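PDB 1XSZ: guanine nucleotide exchange protein from Legionella pneumophila, which probably acts as a guanine nucleotide exchange factor for ADP-ribosylation factor (Arf) GTPases, with a capping domain set over its active site. Local coordinates for residues T201-D215 and A314-T327. Sequence-based numbering, arbitrary orientation.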
loop_
_atom_site.group_PDB
_atom_site.type_symbol
_atom_site.label_atom_id
_atom_site.label_comp_id
_atom_site.label_asym_id
_atom_site.label_seq_id
_atom_site.Cartn_x
_atom_site.Cartn_y
_atom_site.Cartn_z
ATOM N N THR A 201 -0.176 -7.174 8.681
ATOM C CA THR A 201 -1.554 -7.219 8.197
ATOM C C THR A 201 -1.930 -5.895 7.546
ATOM O O THR A 201 -1.356 -4.852 7.861
ATOM C CB THR A 201 -2.552 -7.487 9.346
ATOM O OG1 THR A 201 -2.494 -6.411 10.290
ATOM C CG2 THR A 201 -2.223 -8.796 10.054
ATOM N N SER A 202 -2.908 -5.938 6.644
ATOM C CA SER A 202 -3.368 -4.740 5.945
ATOM C C SER A 202 -4.841 -4.460 6.246
ATOM O O SER A 202 -5.590 -5.360 6.637
ATOM C CB SER A 202 -3.180 -4.910 4.436
ATOM O OG SER A 202 -1.808 -5.060 4.109
ATOM N N PRO A 203 -5.274 -3.206 6.078
ATOM C CA PRO A 203 -6.671 -2.845 6.340
ATOM C C PRO A 203 -7.656 -3.696 5.542
ATOM O O PRO A 203 -7.384 -4.078 4.400
ATOM C CB PRO A 203 -6.737 -1.370 5.932
ATOM C CG PRO A 203 -5.334 -0.891 6.157
ATOM C CD PRO A 203 -4.492 -2.028 5.655
ATOM N N GLY A 204 -8.794 -3.989 6.167
ATOM C CA GLY A 204 -9.836 -4.756 5.505
ATOM C C GLY A 204 -9.804 -6.246 5.755
ATOM O O GLY A 204 -9.360 -6.703 6.805
ATOM N N TYR A 205 -10.288 -7.003 4.778
ATOM C CA TYR A 205 -10.320 -8.457 4.854
ATOM C C TYR A 205 -9.197 -9.031 4.006
ATOM O O TYR A 205 -9.048 -8.657 2.837
ATOM C CB TYR A 205 -11.630 -9.008 4.270
ATOM C CG TYR A 205 -12.904 -8.437 4.844
ATOM C CD1 TYR A 205 -13.379 -8.851 6.085
ATOM C CD2 TYR A 205 -13.648 -7.502 4.133
ATOM C CE1 TYR A 205 -14.566 -8.348 6.602
ATOM C CE2 TYR A 205 -14.834 -6.988 4.637
ATOM C CZ TYR A 205 -15.290 -7.417 5.873
ATOM O OH TYR A 205 -16.473 -6.923 6.359
ATOM N N GLU A 206 -8.396 -9.917 4.583
ATOM C CA GLU A 206 -7.351 -10.548 3.802
ATOM C C GLU A 206 -7.557 -12.045 3.806
ATOM O O GLU A 206 -7.736 -12.653 4.865
ATOM C CB GLU A 206 -5.947 -10.263 4.339
ATOM C CG GLU A 206 -4.879 -10.886 3.432
ATOM C CD GLU A 206 -3.456 -10.721 3.928
ATOM O OE1 GLU A 206 -2.535 -11.093 3.169
ATOM O OE2 GLU A 206 -3.254 -10.235 5.059
ATOM N N LEU A 207 -7.570 -12.624 2.612
ATOM C CA LEU A 207 -7.680 -14.057 2.458
ATOM C C LEU A 207 -6.314 -14.468 1.927
ATOM O O LEU A 207 -5.800 -13.881 0.965
ATOM C CB LEU A 207 -8.766 -14.431 1.446
ATOM C CG LEU A 207 -10.193 -14.036 1.829
ATOM C CD1 LEU A 207 -10.539 -12.689 1.208
ATOM C CD2 LEU A 207 -11.178 -15.106 1.363
ATOM N N THR A 208 -5.700 -15.453 2.561
ATOM C CA THR A 208 -4.405 -15.927 2.116
ATOM C C THR A 208 -4.140 -17.278 2.744
ATOM O O THR A 208 -4.280 -17.447 3.958
ATOM C CB THR A 208 -3.275 -14.925 2.481
ATOM O OG1 THR A 208 -2.031 -15.434 1.987
ATOM C CG2 THR A 208 -3.171 -14.718 3.993
ATOM N N SER A 209 -3.774 -18.247 1.915
ATOM C CA SER A 209 -3.507 -19.589 2.409
ATOM C C SER A 209 -2.826 -20.415 1.339
ATOM O O SER A 209 -2.709 -19.993 0.185
ATOM C CB SER A 209 -4.810 -20.288 2.806
ATOM O OG SER A 209 -5.470 -20.786 1.654
ATOM N N THR A 210 -2.399 -21.611 1.734
ATOM C CA THR A 210 -1.724 -22.536 0.838
ATOM C C THR A 210 -2.711 -23.261 -0.072
ATOM O O THR A 210 -2.302 -24.010 -0.959
ATOM C CB THR A 210 -0.936 -23.585 1.638
ATOM O OG1 THR A 210 -1.813 -24.209 2.586
ATOM C CG2 THR A 210 0.220 -22.937 2.379
ATOM N N THR A 211 -4.005 -23.036 0.147
ATOM C CA THR A 211 -5.041 -23.677 -0.660
ATOM C C THR A 211 -5.975 -22.692 -1.364
ATOM O O THR A 211 -6.884 -23.101 -2.086
ATOM C CB THR A 211 -5.902 -24.635 0.197
ATOM O OG1 THR A 211 -6.408 -23.937 1.342
ATOM C CG2 THR A 211 -5.075 -25.826 0.656
ATOM N N LEU A 212 -5.746 -21.397 -1.166
ATOM C CA LEU A 212 -6.583 -20.373 -1.787
ATOM C C LEU A 212 -6.583 -20.452 -3.313
ATOM O O LEU A 212 -7.585 -20.132 -3.954
ATOM C CB LEU A 212 -6.123 -18.975 -1.346
ATOM C CG LEU A 212 -6.894 -17.769 -1.891
ATOM C CD1 LEU A 212 -8.363 -17.864 -1.499
ATOM C CD2 LEU A 212 -6.284 -16.484 -1.345
ATOM N N ASN A 213 -5.467 -20.876 -3.898
ATOM C CA ASN A 213 -5.391 -20.966 -5.353
ATOM C C ASN A 213 -6.331 -22.017 -5.933
ATOM O O ASN A 213 -6.597 -22.014 -7.132
ATOM C CB ASN A 213 -3.954 -21.247 -5.809
ATOM C CG ASN A 213 -3.370 -22.486 -5.171
ATOM O OD1 ASN A 213 -4.029 -23.516 -5.067
ATOM N ND2 ASN A 213 -2.115 -22.393 -4.747
ATOM N N LYS A 214 -6.841 -22.906 -5.084
ATOM C CA LYS A 214 -7.758 -23.951 -5.539
ATOM C C LYS A 214 -9.211 -23.536 -5.320
ATOM O O LYS A 214 -10.138 -24.253 -5.698
ATOM C CB LYS A 214 -7.487 -25.263 -4.799
ATOM C CG LYS A 214 -6.097 -25.832 -5.025
ATOM C CD LYS A 214 -5.922 -27.175 -4.328
ATOM C CE LYS A 214 -6.058 -27.048 -2.818
ATOM N NZ LYS A 214 -5.899 -28.363 -2.131
ATOM N N ASP A 215 -9.400 -22.374 -4.706
ATOM C CA ASP A 215 -10.729 -21.843 -4.429
ATOM C C ASP A 215 -11.385 -21.390 -5.738
ATOM O O ASP A 215 -10.827 -20.577 -6.478
ATOM C CB ASP A 215 -10.599 -20.678 -3.439
ATOM C CG ASP A 215 -11.935 -20.097 -3.030
ATOM O OD1 ASP A 215 -12.653 -19.573 -3.901
ATOM O OD2 ASP A 215 -12.267 -20.154 -1.827
ATOM N N ALA A 314 -16.119 -10.853 0.350
ATOM C CA ALA A 314 -15.283 -11.703 1.191
ATOM C C ALA A 314 -15.993 -12.995 1.596
ATOM O O ALA A 314 -15.395 -14.071 1.608
ATOM C CB ALA A 314 -14.843 -10.926 2.437
ATOM N N ALA A 315 -17.280 -12.879 1.916
ATOM C CA ALA A 315 -18.062 -14.037 2.331
ATOM C C ALA A 315 -18.344 -15.019 1.201
ATOM O O ALA A 315 -18.638 -16.184 1.462
ATOM C CB ALA A 315 -19.372 -13.581 2.955
ATOM N N ASP A 316 -18.249 -14.559 -0.046
ATOM C CA ASP A 316 -18.512 -15.428 -1.189
ATOM C C ASP A 316 -17.425 -16.475 -1.428
ATOM O O ASP A 316 -17.634 -17.433 -2.172
ATOM C CB ASP A 316 -18.729 -14.596 -2.457
ATOM C CG ASP A 316 -20.152 -14.081 -2.575
ATOM O OD1 ASP A 316 -21.022 -14.544 -1.801
ATOM O OD2 ASP A 316 -20.414 -13.227 -3.445
ATOM N N PHE A 317 -16.261 -16.297 -0.810
ATOM C CA PHE A 317 -15.187 -17.272 -0.946
ATOM C C PHE A 317 -15.469 -18.438 -0.006
ATOM O O PHE A 317 -16.010 -18.242 1.081
ATOM C CB PHE A 317 -13.832 -16.691 -0.510
ATOM C CG PHE A 317 -13.198 -15.758 -1.501
ATOM C CD1 PHE A 317 -13.571 -14.421 -1.564
ATOM C CD2 PHE A 317 -12.189 -16.213 -2.341
ATOM C CE1 PHE A 317 -12.945 -13.548 -2.445
ATOM C CE2 PHE A 317 -11.557 -15.345 -3.226
ATOM C CZ PHE A 317 -11.938 -14.011 -3.274
ATOM N N SER A 318 -15.105 -19.646 -0.422
ATOM C CA SER A 318 -15.279 -20.808 0.438
ATOM C C SER A 318 -14.173 -20.667 1.474
ATOM O O SER A 318 -14.353 -20.965 2.655
ATOM C CB SER A 318 -15.089 -22.102 -0.354
ATOM O OG SER A 318 -15.142 -23.233 0.499
ATOM N N SER A 319 -13.022 -20.196 1.002
ATOM C CA SER A 319 -11.857 -19.976 1.845
ATOM C C SER A 319 -12.174 -18.976 2.948
ATOM O O SER A 319 -12.935 -18.032 2.748
ATOM C CB SER A 319 -10.698 -19.438 1.003
ATOM O OG SER A 319 -9.642 -18.972 1.823
ATOM N N PRO A 320 -11.591 -19.177 4.137
ATOM C CA PRO A 320 -11.819 -18.277 5.265
ATOM C C PRO A 320 -11.010 -16.995 5.117
ATOM O O PRO A 320 -10.133 -16.889 4.256
ATOM C CB PRO A 320 -11.349 -19.101 6.453
ATOM C CG PRO A 320 -10.194 -19.863 5.877
ATOM C CD PRO A 320 -10.743 -20.317 4.534
ATOM N N VAL A 321 -11.331 -16.019 5.954
ATOM C CA VAL A 321 -10.606 -14.755 5.981
ATOM C C VAL A 321 -9.522 -14.961 7.035
ATOM O O VAL A 321 -9.819 -15.320 8.181
ATOM C CB VAL A 321 -11.533 -13.592 6.382
ATOM C CG1 VAL A 321 -10.720 -12.372 6.800
ATOM C CG2 VAL A 321 -12.436 -13.236 5.213
ATOM N N LYS A 322 -8.271 -14.734 6.657
ATOM C CA LYS A 322 -7.146 -14.909 7.570
ATOM C C LYS A 322 -7.045 -13.777 8.582
ATOM O O LYS A 322 -6.796 -14.011 9.768
ATOM C CB LYS A 322 -5.840 -14.980 6.781
ATOM C CG LYS A 322 -4.597 -15.221 7.627
ATOM C CD LYS A 322 -4.598 -16.623 8.213
ATOM C CE LYS A 322 -3.346 -16.879 9.031
ATOM N NZ LYS A 322 -3.316 -18.271 9.556
ATOM N N ASN A 323 -7.241 -12.548 8.117
ATOM C CA ASN A 323 -7.128 -11.394 8.994
ATOM C C ASN A 323 -8.178 -10.331 8.733
ATOM O O ASN A 323 -8.546 -10.079 7.583
ATOM C CB ASN A 323 -5.752 -10.735 8.829
ATOM C CG ASN A 323 -4.609 -11.724 8.913
ATOM O OD1 ASN A 323 -4.467 -12.440 9.900
ATOM N ND2 ASN A 323 -3.780 -11.760 7.875
ATOM N N PHE A 324 -8.649 -9.713 9.813
ATOM C CA PHE A 324 -9.606 -8.618 9.740
ATOM C C PHE A 324 -8.877 -7.435 10.364
ATOM O O PHE A 324 -8.317 -7.565 11.457
ATOM C CB PHE A 324 -10.824 -8.893 10.620
ATOM C CG PHE A 324 -11.614 -10.099 10.225
ATOM C CD1 PHE A 324 -12.694 -9.978 9.357
ATOM C CD2 PHE A 324 -11.315 -11.345 10.757
ATOM C CE1 PHE A 324 -13.473 -11.089 9.031
ATOM C CE2 PHE A 324 -12.087 -12.468 10.438
ATOM C CZ PHE A 324 -13.170 -12.335 9.571
ATOM N N LYS A 325 -8.885 -6.288 9.696
ATOM C CA LYS A 325 -8.221 -5.104 10.228
ATOM C C LYS A 325 -9.047 -3.875 9.900
ATOM O O LYS A 325 -9.617 -3.763 8.817
ATOM C CB LYS A 325 -6.814 -4.962 9.639
ATOM C CG LYS A 325 -5.946 -3.917 10.342
ATOM C CD LYS A 325 -4.569 -3.833 9.694
ATOM C CE LYS A 325 -3.565 -3.176 10.628
ATOM N NZ LYS A 325 -2.201 -3.177 10.034
ATOM N N ALA A 326 -9.116 -2.950 10.848
ATOM C CA ALA A 326 -9.874 -1.726 10.654
ATOM C C ALA A 326 -9.365 -0.922 9.465
ATOM O O ALA A 326 -8.204 -1.034 9.071
ATOM C CB ALA A 326 -9.786 -0.866 11.913
ATOM N N THR A 327 -10.248 -0.128 8.874
ATOM C CA THR A 327 -9.843 0.756 7.793
ATOM C C THR A 327 -9.902 2.131 8.443
ATOM O O THR A 327 -10.297 2.260 9.600
ATOM C CB THR A 327 -10.812 0.743 6.588
ATOM O OG1 THR A 327 -12.085 1.255 6.991
ATOM C CG2 THR A 327 -10.960 -0.663 6.027
HETATM O O HOH W 1 -7.439 -17.053 4.205
HETATM O O HOH W 2 -7.998 -21.255 1.907
HETATM O O HOH W 3 -15.184 -20.104 -3.337
#
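Leu207 presses the methyl CD2 over one face of the Phe317 ring, 3.6 Å from CG, while CG of the same leucine lies 4.1 Å from Val321 CG2. With Tyr205, these residues form the tightly packed side of the contact. The Tyr205 ring takes Ala314 CB over one face, 4.3 Å from the ring centroid, and meets Phe324 rim to rim with the planes 80° apart; neither ring stacks on the other. With CG anti to the carbonyl carbon (chi1 -62°), the Phe324 ring comes nearer to Tyr205 and packs on helix 332-351, whose Leu335 carbonyl holds Tyr205 OH. The other face of the sheet is polar. There, in the conformers described here, Asn323 ND2 reaches Glu206 OE2 at 3.2 Å from above the carboxylate plane, while OE1 pairs with Arg295. Lys325, extended along its whole length, crosses Ser202 to bring NZ 2.9 Å from Thr201 O, well above the carbonyl plane; NZ also makes a salt bridge with Glu58. Asp215 OD2 accepts from Ser319 N at 2.9 Å, and more weakly from Ser318 N, while OD1 caps Phe218 N of helix 216-224. The solvent side lies at exposed Ser318, Pro320 and Lys322, where one water links Thr208 N to Pro320 O and another joins Ser209 OG to Ser319 OG. Gly204 pairs with Lys325. Lys322 and Asn323 both face Glu206, whose O accepts from both backbone N atoms: a classic beta bulge where strand 323-325 edges the antiparallel sheet of the RalF capping domain.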